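PDB 6U1R: SxtG from Microseira wollei, which probably catalyses the transfer of an amidino group to an acceptor amine, as an amidinotransferase of the saxitoxin biosynthetic pathway. Local coordinates for residues 135-140 / 262-267; 162-167 / 175-180; 354-359 / 364-369. All coordinates share one frame; numbering follows the deposited sequence.

Interaction 1. Residues 135-140 / 262-267; sequences PRDVFL and ALHIDT
The carboxylate of D137 lies against the imidazole of H264. Its OD1 sits over one face of the ring, displaced toward the rim, 3.4 Å from H264 CE1, while D137 OD2 approaches the same carbon at 3.3 Å. The two flat groups are tilted by 38°, and no hydrogen bond joins them: D137 presents acceptor oxygens to a ring carbon. The opposite face of the imidazole carries CD1 of L263, so the ring is held between an acidic group and a methyl. Beside this pair, the aliphatic CG of R136 meets OD2 of D266 at 4.0 Å; the guanidinium has turned away, leaving R136 NE 5.1 Å from D266 OD2.

The polar ends are held by a second shell. D137 OD2 forms a salt bridge with R156, which fixes the carboxylate beside the ring, and H264 NE2 is hydrogen-bonded to D215. R136 folds back through bends at chi2 (78°) and chi3 (55°) to a salt bridge with D372 and a hydrogen bond from NE to the carbonyl of H367. The carboxylate of D266 accepts a hydrogen bond from H367, and its side chain also touches C368.

Backbones stay well apart, D137 CA and H264 CA being 7.9 Å from each other, and only side chains close the gap in the buried centre of the chain. The H264–D215 pair, with C368 close by, matches the predicted Asp-His-Cys catalytic site of the amidinotransferases, whose cysteine would carry the amidino intermediate.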
loop_
_atom_site.group_PDB
_atom_site.type_symbol
_atom_site.label_atom_id
_atom_site.label_comp_id
_atom_site.label_asym_id
_atom_site.label_seq_id
_atom_site.Cartn_x
_atom_site.Cartn_y
_atom_site.Cartn_z
ATOM N N PRO A 135 4.675 17.109 1.158
ATOM C CA PRO A 135 4.282 16.078 0.179
ATOM C C PRO A 135 5.434 15.172 -0.258
ATOM O O PRO A 135 5.212 13.987 -0.575
ATOM C CB PRO A 135 3.755 16.892 -1.018
ATOM C CG PRO A 135 3.663 18.286 -0.581
ATOM C CD PRO A 135 4.440 18.477 0.674
ATOM N N ARG A 136 6.657 15.710 -0.301
ATOM C CA ARG A 136 7.817 14.957 -0.769
ATOM C C ARG A 136 8.097 13.727 0.097
ATOM O O ARG A 136 8.708 12.763 -0.373
ATOM C CB ARG A 136 9.047 15.882 -0.785
ATOM C CG ARG A 136 10.329 15.303 -1.382
ATOM C CD ARG A 136 10.341 15.298 -2.900
ATOM N NE ARG A 136 10.083 16.624 -3.474
ATOM C CZ ARG A 136 10.059 16.872 -4.781
ATOM N NH1 ARG A 136 10.344 15.906 -5.649
ATOM N NH2 ARG A 136 9.780 18.086 -5.227
ATOM N N ASP A 137 7.701 13.751 1.375
ATOM C CA ASP A 137 8.000 12.625 2.264
ATOM C C ASP A 137 7.127 11.406 1.988
ATOM O O ASP A 137 7.528 10.274 2.285
ATOM C CB ASP A 137 7.789 13.023 3.732
ATOM C CG ASP A 137 8.676 14.157 4.188
ATOM O OD1 ASP A 137 9.579 14.582 3.417
ATOM O OD2 ASP A 137 8.466 14.631 5.344
ATOM N N VAL A 138 5.933 11.616 1.444
ATOM C CA VAL A 138 4.835 10.661 1.545
ATOM C C VAL A 138 4.703 9.847 0.268
ATOM O O VAL A 138 4.225 8.708 0.294
ATOM C CB VAL A 138 3.525 11.416 1.860
ATOM C CG1 VAL A 138 2.321 10.459 1.917
ATOM C CG2 VAL A 138 3.684 12.183 3.176
ATOM N N PHE A 139 5.120 10.431 -0.864
ATOM C CA PHE A 139 4.914 9.853 -2.189
ATOM C C PHE A 139 6.173 9.990 -3.032
ATOM O O PHE A 139 6.847 11.015 -2.970
ATOM C CB PHE A 139 3.806 10.552 -2.994
ATOM C CG PHE A 139 2.511 10.752 -2.252
ATOM C CD1 PHE A 139 1.586 9.734 -2.185
ATOM C CD2 PHE A 139 2.222 11.959 -1.643
ATOM C CE1 PHE A 139 0.374 9.912 -1.531
ATOM C CE2 PHE A 139 1.007 12.140 -0.965
ATOM C CZ PHE A 139 0.096 11.110 -0.912
ATOM N N LEU A 140 6.427 8.994 -3.861
ATOM C CA LEU A 140 7.391 9.063 -4.946
ATOM C C LEU A 140 6.645 9.187 -6.262
ATOM O O LEU A 140 5.643 8.491 -6.475
ATOM C CB LEU A 140 8.247 7.809 -5.024
ATOM C CG LEU A 140 9.328 7.535 -4.016
ATOM C CD1 LEU A 140 9.739 6.045 -4.192
ATOM C CD2 LEU A 140 10.489 8.474 -4.277
ATOM N N ALA A 262 20.363 11.394 10.402
ATOM C CA ALA A 262 19.903 11.367 9.017
ATOM C C ALA A 262 18.430 11.010 8.925
ATOM O O ALA A 262 17.977 10.008 9.489
ATOM C CB ALA A 262 20.727 10.375 8.193
ATOM N N LEU A 263 17.692 11.829 8.161
ATOM C CA LEU A 263 16.273 11.615 7.907
ATOM C C LEU A 263 15.941 12.489 6.692
ATOM O O LEU A 263 15.855 13.714 6.817
ATOM C CB LEU A 263 15.437 11.976 9.129
ATOM C CG LEU A 263 13.909 11.850 9.158
ATOM C CD1 LEU A 263 13.317 10.971 8.115
ATOM C CD2 LEU A 263 13.495 11.323 10.532
ATOM N N HIS A 264 15.848 11.850 5.527
ATOM C CA HIS A 264 15.651 12.460 4.213
ATOM C C HIS A 264 16.982 12.902 3.620
ATOM O O HIS A 264 17.907 13.284 4.346
ATOM C CB HIS A 264 14.635 13.615 4.262
ATOM C CG HIS A 264 13.318 13.193 4.832
ATOM N ND1 HIS A 264 12.489 14.046 5.528
ATOM C CD2 HIS A 264 12.708 11.982 4.839
ATOM C CE1 HIS A 264 11.430 13.375 5.951
ATOM N NE2 HIS A 264 11.527 12.127 5.527
ATOM N N ILE A 265 17.098 12.767 2.299
ATOM C CA ILE A 265 18.362 12.962 1.589
ATOM C C ILE A 265 18.472 14.348 0.942
ATOM O O ILE A 265 19.554 14.703 0.430
ATOM C CB ILE A 265 18.542 11.837 0.540
ATOM C CG1 ILE A 265 20.026 11.577 0.209
ATOM C CG2 ILE A 265 17.702 12.103 -0.740
ATOM C CD1 ILE A 265 20.250 10.311 -0.675
ATOM N N ASP A 266 17.404 15.149 0.961
ATOM C CA ASP A 266 17.361 16.350 0.137
ATOM C C ASP A 266 17.931 17.591 0.848
ATOM O O ASP A 266 17.654 18.723 0.430
ATOM C CB ASP A 266 15.939 16.583 -0.432
ATOM C CG ASP A 266 14.807 16.540 0.591
ATOM O OD1 ASP A 266 15.002 16.143 1.750
ATOM O OD2 ASP A 266 13.652 16.897 0.179
ATOM N N THR A 267 18.770 17.394 1.874
ATOM C CA THR A 267 19.798 18.358 2.255
ATOM C C THR A 267 21.194 17.748 2.169
ATOM O O THR A 267 22.155 18.355 2.663
ATOM C CB THR A 267 19.580 18.925 3.669
ATOM O OG1 THR A 267 19.640 17.889 4.647
ATOM C CG2 THR A 267 18.256 19.634 3.777
#

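Interaction 2. Residues 162-167 / 175-180; sequences AYRDLL and AKWTAA
With its CG anti to the backbone N (chi1 178°), W177 extends its indole from the strand toward the helix. R164 sets out beside its own backbone N (chi1 -80°) and bends at chi2 (-58°), which carries CD and the guanidinium to the benzene end of that indole. The closest approach joins R164 CD to W177 CZ2 at 3.5 Å, near the ring plane and at its edge. R164 NE lies in the indole plane at the same edge, 3.6 Å from W177 CZ2, and that carbon in turn sits over one face of the guanidinium. The two planes are far from parallel, and the arrangement is edge-on to the indole, not a cation-pi stack on its face.

L167 takes the face instead. Its CB stands over the six-membered ring in a CH-pi contact, 4.1 Å from the centroid of the W177 ring, and CD1 of L167 reaches toward the pyrrole side, 4.1 Å from W177 NE1. One face and one edge of the indole are thereby packed against residues about one helical turn apart.

E148 bonds to both polar side chains: its OE1 forms a salt bridge with R164 NH2, and its OE2 accepts a hydrogen bond from W177 NE1. This shared carboxylate ties arginine to tryptophan without a direct bond between them and would tend to stabilise the positive charge. Equally important for the guanidinium, R164 NH1 is hydrogen-bonded to the carbonyl of K182 of the second subunit.

W177 additionally packs on K168 and F171 of helix 164-172, and its carbonyl is hydrogen-bonded to W241 of the second subunit. The contact thus closes helix 164-172 onto strand 176-179 within the beta-alpha-beta unit that begins with strand 145-148, beside the subunit interface.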
loop_
_atom_site.group_PDB
_atom_site.type_symbol
_atom_site.label_atom_id
_atom_site.label_comp_id
_atom_site.label_asym_id
_atom_site.label_seq_id
_atom_site.Cartn_x
_atom_site.Cartn_y
_atom_site.Cartn_z
ATOM N N ALA A 162 -4.957 13.683 3.006
ATOM C CA ALA A 162 -5.223 15.026 2.479
ATOM C C ALA A 162 -5.064 15.099 0.966
ATOM O O ALA A 162 -5.642 16.000 0.333
ATOM C CB ALA A 162 -4.304 16.055 3.137
ATOM N N TYR A 163 -4.344 14.148 0.373
ATOM C CA TYR A 163 -4.033 14.126 -1.048
ATOM C C TYR A 163 -4.954 13.244 -1.884
ATOM O O TYR A 163 -4.774 13.176 -3.099
ATOM C CB TYR A 163 -2.599 13.643 -1.248
ATOM C CG TYR A 163 -1.575 14.439 -0.478
ATOM C CD1 TYR A 163 -1.285 14.143 0.843
ATOM C CD2 TYR A 163 -0.889 15.490 -1.080
ATOM C CE1 TYR A 163 -0.359 14.872 1.554
ATOM C CE2 TYR A 163 0.040 16.206 -0.390
ATOM C CZ TYR A 163 0.302 15.902 0.931
ATOM O OH TYR A 163 1.231 16.632 1.601
ATOM N N ARG A 164 -5.898 12.528 -1.275
ATOM C CA ARG A 164 -6.624 11.512 -2.031
ATOM C C ARG A 164 -7.550 12.115 -3.091
ATOM O O ARG A 164 -7.785 11.480 -4.127
ATOM C CB ARG A 164 -7.406 10.610 -1.072
ATOM C CG ARG A 164 -6.535 9.529 -0.399
ATOM C CD ARG A 164 -5.824 8.602 -1.417
ATOM N NE ARG A 164 -4.855 7.679 -0.788
ATOM C CZ ARG A 164 -5.230 6.621 -0.087
ATOM N NH1 ARG A 164 -6.519 6.386 0.089
ATOM N NH2 ARG A 164 -4.343 5.805 0.439
ATOM N N ASP A 165 -8.091 13.312 -2.869
ATOM C CA ASP A 165 -8.843 13.973 -3.935
ATOM C C ASP A 165 -7.984 14.131 -5.188
ATOM O O ASP A 165 -8.434 13.852 -6.307
ATOM C CB ASP A 165 -9.335 15.347 -3.476
ATOM C CG ASP A 165 -10.507 15.274 -2.523
ATOM O OD1 ASP A 165 -11.261 14.282 -2.560
ATOM O OD2 ASP A 165 -10.686 16.233 -1.743
ATOM N N LEU A 166 -6.753 14.621 -5.016
ATOM C CA LEU A 166 -5.855 14.807 -6.147
ATOM C C LEU A 166 -5.462 13.471 -6.771
ATOM O O LEU A 166 -5.455 13.327 -8.001
ATOM C CB LEU A 166 -4.617 15.582 -5.685
ATOM C CG LEU A 166 -4.832 17.088 -5.512
ATOM C CD1 LEU A 166 -3.719 17.684 -4.668
ATOM C CD2 LEU A 166 -4.942 17.786 -6.883
ATOM N N LEU A 167 -5.120 12.484 -5.939
ATOM C CA LEU A 167 -4.716 11.181 -6.460
ATOM C C LEU A 167 -5.819 10.539 -7.301
ATOM O O LEU A 167 -5.549 10.002 -8.383
ATOM C CB LEU A 167 -4.301 10.275 -5.292
ATOM C CG LEU A 167 -3.025 10.752 -4.556
ATOM C CD1 LEU A 167 -2.873 10.158 -3.140
ATOM C CD2 LEU A 167 -1.804 10.417 -5.362
ATOM N N ALA A 175 -3.081 8.067 -14.637
ATOM C CA ALA A 175 -1.881 7.831 -13.845
ATOM C C ALA A 175 -1.909 6.450 -13.200
ATOM O O ALA A 175 -2.971 5.912 -12.862
ATOM C CB ALA A 175 -1.747 8.902 -12.771
ATOM N N LYS A 176 -0.722 5.883 -13.012
ATOM C CA LYS A 176 -0.580 4.695 -12.190
ATOM C C LYS A 176 -0.422 5.107 -10.730
ATOM O O LYS A 176 0.076 6.193 -10.423
ATOM C CB LYS A 176 0.595 3.854 -12.671
ATOM C CG LYS A 176 0.346 3.319 -14.070
ATOM C CD LYS A 176 1.519 2.521 -14.628
ATOM C CE LYS A 176 1.158 1.922 -15.988
ATOM N NZ LYS A 176 1.905 0.656 -16.260
ATOM N N TRP A 177 -0.902 4.253 -9.835
ATOM C CA TRP A 177 -1.074 4.635 -8.436
ATOM C C TRP A 177 -0.979 3.362 -7.609
ATOM O O TRP A 177 -1.857 2.496 -7.678
ATOM C CB TRP A 177 -2.408 5.355 -8.244
ATOM C CG TRP A 177 -2.765 5.766 -6.850
ATOM C CD1 TRP A 177 -1.915 5.996 -5.805
ATOM C CD2 TRP A 177 -4.085 6.004 -6.354
ATOM N NE1 TRP A 177 -2.632 6.350 -4.687
ATOM C CE2 TRP A 177 -3.967 6.357 -5.000
ATOM C CE3 TRP A 177 -5.360 5.930 -6.924
ATOM C CZ2 TRP A 177 -5.075 6.648 -4.206
ATOM C CZ3 TRP A 177 -6.454 6.200 -6.138
ATOM C CH2 TRP A 177 -6.311 6.566 -4.793
ATOM N N THR A 178 0.089 3.243 -6.830
ATOM C CA THR A 178 0.375 2.010 -6.128
ATOM C C THR A 178 0.803 2.366 -4.713
ATOM O O THR A 178 1.148 3.516 -4.420
ATOM C CB THR A 178 1.466 1.183 -6.838
ATOM O OG1 THR A 178 2.714 1.864 -6.787
ATOM C CG2 THR A 178 1.156 0.978 -8.291
ATOM N N ALA A 179 0.750 1.379 -3.826
ATOM C CA ALA A 179 1.213 1.553 -2.459
ATOM C C ALA A 179 2.161 0.418 -2.097
ATOM O O ALA A 179 1.951 -0.732 -2.497
ATOM C CB ALA A 179 0.047 1.576 -1.473
ATOM N N ALA A 180 3.203 0.739 -1.354
ATOM C CA ALA A 180 3.936 -0.312 -0.677
ATOM C C ALA A 180 3.016 -0.890 0.397
ATOM O O ALA A 180 2.151 -0.178 0.916
ATOM C CB ALA A 180 5.206 0.227 -0.034
#

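Interaction 3. Residues 354-359 / 364-369; sequences CSFESY and GSFHCA
Turns at F356-Y359 and S365-A369, each drawn in by an internal backbone bond (Y359 N to F356 O, A369 N to S365 O), face each other within the loop between strands 350-354 and 370-375, and the CA atoms of Y359 and S365, 6.2 Å apart, are the nearest between the segments. F356 and F366 form an offset stack, ring centroids 4.6 Å apart and planes at 20°. F366 leaves its backbone with CG anti to the carbonyl carbon (chi1 -51°), which brings its ring toward F356. The side chains run past each other in opposite directions, which slides the rings so that F366 CE1 lies 3.4 Å from F356 CG, over the inner end of the F356 ring. The opposite face of the F356 ring carries CB of Y359, and F356 CZ in turn lies over one face of the Y359 ring; S365 OG lies at the edge of F356, near CD2, and over one face of F366.

C354 packs at the rim of F366: its CB is 3.9 Å from F366 CE1, and its SG stands obliquely to the F366 ring, 5.3 Å from the centroid, as a sulfur-aromatic contact. The carbonyl oxygen of C354 meets the edge of the same ring at CZ, 3.7 Å away. This aromatic core backs the turn that bears C368, predicted to carry the amidino-cysteine intermediate in this amidinotransferase family.

Further along, the phenol of Y359 meets both ends of segment 364-369. G364 O comes to its edge, 3.4 Å from Y359 CD2, and the methyl of A369 lies 3.6 Å from Y359 CE2, obliquely to the ring. The hydroxyl of Y359 is hydrogen-bonded to the carbonyl of A133, which fixes the far end of the phenol. Helix 83-102 packs against C354 through I99 and against Y359 through L93, while F366 meets F96 of that helix.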
loop_
_atom_site.group_PDB
_atom_site.type_symbol
_atom_site.label_atom_id
_atom_site.label_comp_id
_atom_site.label_asym_id
_atom_site.label_seq_id
_atom_site.Cartn_x
_atom_site.Cartn_y
_atom_site.Cartn_z
ATOM N N CYS A 354 13.416 33.473 -2.340
ATOM C CA CYS A 354 12.142 33.470 -1.625
ATOM C C CYS A 354 12.392 33.352 -0.123
ATOM O O CYS A 354 13.190 32.509 0.294
ATOM C CB CYS A 354 11.267 32.301 -2.120
ATOM S SG CYS A 354 9.575 32.262 -1.414
ATOM N N SER A 355 11.702 34.162 0.691
ATOM C CA SER A 355 11.752 34.013 2.145
ATOM C C SER A 355 10.906 32.814 2.566
ATOM O O SER A 355 9.746 32.687 2.155
ATOM C CB SER A 355 11.244 35.270 2.858
ATOM O OG SER A 355 12.041 36.399 2.546
ATOM N N PHE A 356 11.487 31.931 3.383
ATOM C CA PHE A 356 10.849 30.649 3.662
ATOM C C PHE A 356 11.316 30.009 4.967
ATOM O O PHE A 356 10.956 28.860 5.238
ATOM C CB PHE A 356 11.093 29.690 2.486
ATOM C CG PHE A 356 9.961 28.703 2.246
ATOM C CD1 PHE A 356 8.678 29.149 1.985
ATOM C CD2 PHE A 356 10.185 27.334 2.267
ATOM C CE1 PHE A 356 7.638 28.255 1.742
ATOM C CE2 PHE A 356 9.155 26.433 2.025
ATOM C CZ PHE A 356 7.871 26.905 1.769
ATOM N N GLU A 357 12.094 30.725 5.796
ATOM C CA GLU A 357 12.539 30.123 7.056
ATOM C C GLU A 357 11.395 29.825 8.017
ATOM O O GLU A 357 11.569 28.981 8.909
ATOM C CB GLU A 357 13.555 31.005 7.776
ATOM C CG GLU A 357 14.864 31.108 7.043
ATOM C CD GLU A 357 15.993 31.580 7.928
ATOM O OE1 GLU A 357 15.738 32.365 8.882
ATOM O OE2 GLU A 357 17.138 31.150 7.668
ATOM N N SER A 358 10.230 30.478 7.851
ATOM C CA SER A 358 9.071 30.171 8.688
ATOM C C SER A 358 8.517 28.787 8.418
ATOM O O SER A 358 7.725 28.288 9.223
ATOM C CB SER A 358 7.944 31.186 8.476
ATOM O OG SER A 358 8.334 32.466 8.960
ATOM N N TYR A 359 8.885 28.178 7.297
ATOM C CA TYR A 359 8.484 26.815 6.995
ATOM C C TYR A 359 9.361 25.785 7.690
ATOM O O TYR A 359 8.907 24.660 7.923
ATOM C CB TYR A 359 8.523 26.603 5.481
ATOM C CG TYR A 359 7.447 25.673 4.950
ATOM C CD1 TYR A 359 6.169 26.151 4.659
ATOM C CD2 TYR A 359 7.718 24.330 4.694
ATOM C CE1 TYR A 359 5.179 25.315 4.155
ATOM C CE2 TYR A 359 6.728 23.485 4.193
ATOM C CZ TYR A 359 5.466 23.978 3.932
ATOM O OH TYR A 359 4.489 23.154 3.423
ATOM N N GLY A 364 10.594 21.155 6.626
ATOM C CA GLY A 364 10.925 21.186 5.212
ATOM C C GLY A 364 11.244 22.576 4.700
ATOM O O GLY A 364 10.977 23.590 5.347
ATOM N N SER A 365 11.819 22.604 3.493
ATOM C CA SER A 365 11.885 23.829 2.707
ATOM C C SER A 365 11.291 23.515 1.333
ATOM O O SER A 365 10.407 22.660 1.241
ATOM C CB SER A 365 13.323 24.360 2.633
ATOM O OG SER A 365 13.367 25.651 2.035
ATOM N N PHE A 366 11.763 24.168 0.262
ATOM C CA PHE A 366 11.023 24.165 -1.008
ATOM C C PHE A 366 10.864 22.755 -1.586
ATOM O O PHE A 366 9.789 22.388 -2.078
ATOM C CB PHE A 366 11.723 25.055 -2.042
ATOM C CG PHE A 366 12.034 26.434 -1.540
ATOM C CD1 PHE A 366 11.015 27.350 -1.303
ATOM C CD2 PHE A 366 13.354 26.810 -1.281
ATOM C CE1 PHE A 366 11.307 28.615 -0.826
ATOM C CE2 PHE A 366 13.648 28.054 -0.816
ATOM C CZ PHE A 366 12.634 28.965 -0.583
ATOM N N HIS A 367 11.944 21.971 -1.604
ATOM C CA HIS A 367 11.846 20.630 -2.165
ATOM C C HIS A 367 10.927 19.745 -1.321
ATOM O O HIS A 367 10.108 19.001 -1.868
ATOM C CB HIS A 367 13.249 20.032 -2.318
ATOM C CG HIS A 367 13.299 18.746 -3.093
ATOM N ND1 HIS A 367 13.413 17.516 -2.482
ATOM C CD2 HIS A 367 13.291 18.502 -4.426
ATOM C CE1 HIS A 367 13.465 16.569 -3.400
ATOM N NE2 HIS A 367 13.390 17.137 -4.590
ATOM N N CYS A 368 11.027 19.833 0.011
ATOM C CA CYS A 368 10.159 19.054 0.899
ATOM C C CYS A 368 8.692 19.418 0.714
ATOM O O CYS A 368 7.812 18.561 0.847
ATOM C CB CYS A 368 10.522 19.303 2.359
ATOM S SG CYS A 368 12.128 18.694 2.801
ATOM N N ALA A 369 8.420 20.706 0.492
ATOM C CA ALA A 369 7.087 21.267 0.443
ATOM C C ALA A 369 6.377 20.996 -0.871
ATOM O O ALA A 369 5.223 21.418 -1.013
ATOM C CB ALA A 369 7.154 22.783 0.685
#

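Interactions 1 and 3 contribute H264 and C368 to the predicted active site, their centres 13 Å apart. D266 OD2 meets H367 ND1 at 2.7 Å, and R136 NE meets H367 O at 2.9 Å, both probable hydrogen bonds, so the residue preceding C368 is gripped from each segment of interaction 1; P135 CD also packs on the C368 carbonyl. Interaction 2 lies farther out, 17 Å from interaction 1 between centres, but touches it through aromatic packing: F139 CE2 is 3.5 Å from Y163 CG. Both reach the sheet of strands 139-142, 145-148 and 176-179. Interactions 2 and 3 make no touch, their nearest atoms being about 7 Å apart.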